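PDB 3C0D: putative nitrite reductase NADPH (Small subunit) oxidoreductase protein, which probably serves as the small subunit of an NAD(P)H-dependent nitrite reductase in nitrate assimilation, built on a Rieske-like fold. Local coordinates for residues V23-E28 with K94-T99. Numbering follows the deposited sequence.
Sequences VLIEGE and KTWRVT
The indole of Trp96 has Ile25 on one face, Lys94 CG near the rim of the other, and the carboxylate of Glu28 at its benzo edge. This arrangement joins two parts of a Rieske-like beta domain: the hairpin linking strands 21-25 and 28-35, and strand 95-100. It illustrates how side chains can unite strands that do not pair: the CA atoms of Ile25 and Trp96, the closest here, are 8.8 Å apart.

On the Ile25 side, CD1 makes a CH-pi contact, lying 4.1 Å from the centroid of the five-membered ring of Trp96 and 22° off its normal. The outer arm of Ile25 is extended, which carries CD1 over the pyrrole. Its second branch lies on the same face, above the NE1-CD1 side of that ring, with Ile25 CG2 3.8 Å from Trp96 NE1. Val30 and Ala42 also touch the Trp96 side chain, while Leu9 and Tyr107 close around Ile25, making this the buried end of the contact.

Across the ring, Lys94 CG stands 3.7 Å above the plane, displaced toward the rim. Its CG is anti to the backbone N (chi1 -176°), and the extended chain passes alongside the benzo rim to Glu28, whose side chain it meets at about a right angle. The Glu28 carboxylate plane is turned 69° from the ring plane, with OE1 3.3 Å from Trp96 CZ2.

The turn from Ile25 to Glu28 is type I', closed by paired backbone bonds: Glu28 N to Ile25 O at 3.0 Å and Ile25 N to Glu28 O. It thus sets the apolar and acidic partners side by side. At the outer end, Lys94 NZ grips both carboxylate oxygens, weakly Glu28 OE1 at 3.0 Å and more closely Glu28 OE2 at 2.7 Å, where it meets the syn lone pair.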
# COMPACT_ATOMS: atom_id res chain seq x y z
N VAL A 23 -1.98 -6.96 5.60
CA VAL A 23 -2.48 -8.22 5.08
C VAL A 23 -1.26 -8.96 4.58
O VAL A 23 -0.17 -8.39 4.51
CB VAL A 23 -3.43 -8.06 3.88
CG1 VAL A 23 -4.77 -7.47 4.33
CG2 VAL A 23 -2.76 -7.20 2.80
N LEU A 24 -1.45 -10.21 4.24
CA LEU A 24 -0.36 -11.03 3.75
C LEU A 24 -0.68 -11.47 2.33
O LEU A 24 -1.80 -11.91 2.03
CB LEU A 24 -0.20 -12.27 4.63
CG LEU A 24 0.92 -12.38 5.66
CD1 LEU A 24 1.19 -11.04 6.35
CD2 LEU A 24 0.51 -13.46 6.67
N ILE A 25 0.30 -11.33 1.44
CA ILE A 25 0.12 -11.78 0.08
C ILE A 25 1.24 -12.76 -0.17
O ILE A 25 2.41 -12.39 -0.23
CB ILE A 25 0.17 -10.62 -0.92
CG1 ILE A 25 -0.97 -9.65 -0.63
CG2 ILE A 25 0.05 -11.17 -2.35
CD1 ILE A 25 -1.14 -8.60 -1.70
N GLU A 26 0.87 -14.03 -0.26
CA GLU A 26 1.83 -15.08 -0.48
C GLU A 26 3.08 -14.90 0.36
O GLU A 26 4.19 -14.94 -0.16
CB GLU A 26 2.19 -15.15 -1.97
CG GLU A 26 1.13 -15.90 -2.77
CD GLU A 26 0.92 -17.33 -2.27
OE1 GLU A 26 1.87 -18.15 -2.37
OE2 GLU A 26 -0.19 -17.62 -1.76
N GLY A 27 2.90 -14.69 1.66
CA GLY A 27 4.03 -14.56 2.56
C GLY A 27 4.66 -13.21 2.84
O GLY A 27 5.31 -13.04 3.87
N GLU A 28 4.48 -12.24 1.95
CA GLU A 28 5.07 -10.93 2.15
C GLU A 28 4.14 -9.98 2.90
O GLU A 28 2.93 -10.01 2.70
CB GLU A 28 5.46 -10.34 0.80
CG GLU A 28 6.51 -11.15 0.07
CD GLU A 28 6.98 -10.48 -1.22
OE1 GLU A 28 7.37 -9.29 -1.18
OE2 GLU A 28 6.96 -11.16 -2.28
N LYS A 94 7.85 -2.07 -2.51
CA LYS A 94 7.31 -3.04 -3.45
C LYS A 94 5.81 -2.81 -3.53
O LYS A 94 5.17 -2.46 -2.52
CB LYS A 94 7.63 -4.47 -3.00
CG LYS A 94 7.18 -5.53 -4.00
CD LYS A 94 7.67 -6.91 -3.61
CE LYS A 94 7.22 -7.98 -4.62
NZ LYS A 94 7.52 -9.39 -4.20
N THR A 95 5.25 -2.98 -4.72
CA THR A 95 3.83 -2.77 -4.97
C THR A 95 3.11 -4.01 -5.49
O THR A 95 3.72 -4.90 -6.07
CB THR A 95 3.61 -1.67 -6.01
OG1 THR A 95 4.41 -1.95 -7.17
CG2 THR A 95 3.99 -0.31 -5.44
N TRP A 96 1.80 -4.06 -5.26
CA TRP A 96 0.98 -5.18 -5.73
C TRP A 96 -0.25 -4.62 -6.44
O TRP A 96 -0.92 -3.73 -5.92
CB TRP A 96 0.54 -6.04 -4.55
CG TRP A 96 1.59 -6.98 -4.04
CD1 TRP A 96 1.72 -8.31 -4.34
CD2 TRP A 96 2.63 -6.68 -3.11
NE1 TRP A 96 2.78 -8.85 -3.65
CE2 TRP A 96 3.35 -7.87 -2.89
CE3 TRP A 96 3.02 -5.51 -2.43
CZ2 TRP A 96 4.45 -7.93 -2.02
CZ3 TRP A 96 4.12 -5.57 -1.57
CH2 TRP A 96 4.82 -6.78 -1.37
N ARG A 97 -0.53 -5.15 -7.63
CA ARG A 97 -1.68 -4.70 -8.40
C ARG A 97 -2.96 -5.10 -7.67
O ARG A 97 -3.15 -6.27 -7.34
CB ARG A 97 -1.65 -5.33 -9.80
CG ARG A 97 -0.36 -5.10 -10.60
CD ARG A 97 -0.66 -5.19 -12.10
NE ARG A 97 -1.68 -4.20 -12.45
CZ ARG A 97 -2.44 -4.25 -13.54
NH1 ARG A 97 -2.31 -5.25 -14.41
NH2 ARG A 97 -3.36 -3.31 -13.75
N VAL A 98 -3.86 -4.15 -7.42
CA VAL A 98 -5.09 -4.46 -6.70
C VAL A 98 -6.36 -3.90 -7.33
O VAL A 98 -6.37 -2.79 -7.86
CB VAL A 98 -4.98 -3.95 -5.24
CG1 VAL A 98 -6.24 -4.30 -4.47
CG2 VAL A 98 -3.79 -4.56 -4.56
N THR A 99 -7.44 -4.67 -7.26
CA THR A 99 -8.73 -4.25 -7.80
C THR A 99 -9.86 -4.54 -6.82
O THR A 99 -9.73 -5.40 -5.94
CB THR A 99 -9.06 -4.96 -9.13
OG1 THR A 99 -9.01 -6.38 -8.95
CG2 THR A 99 -8.08 -4.53 -10.20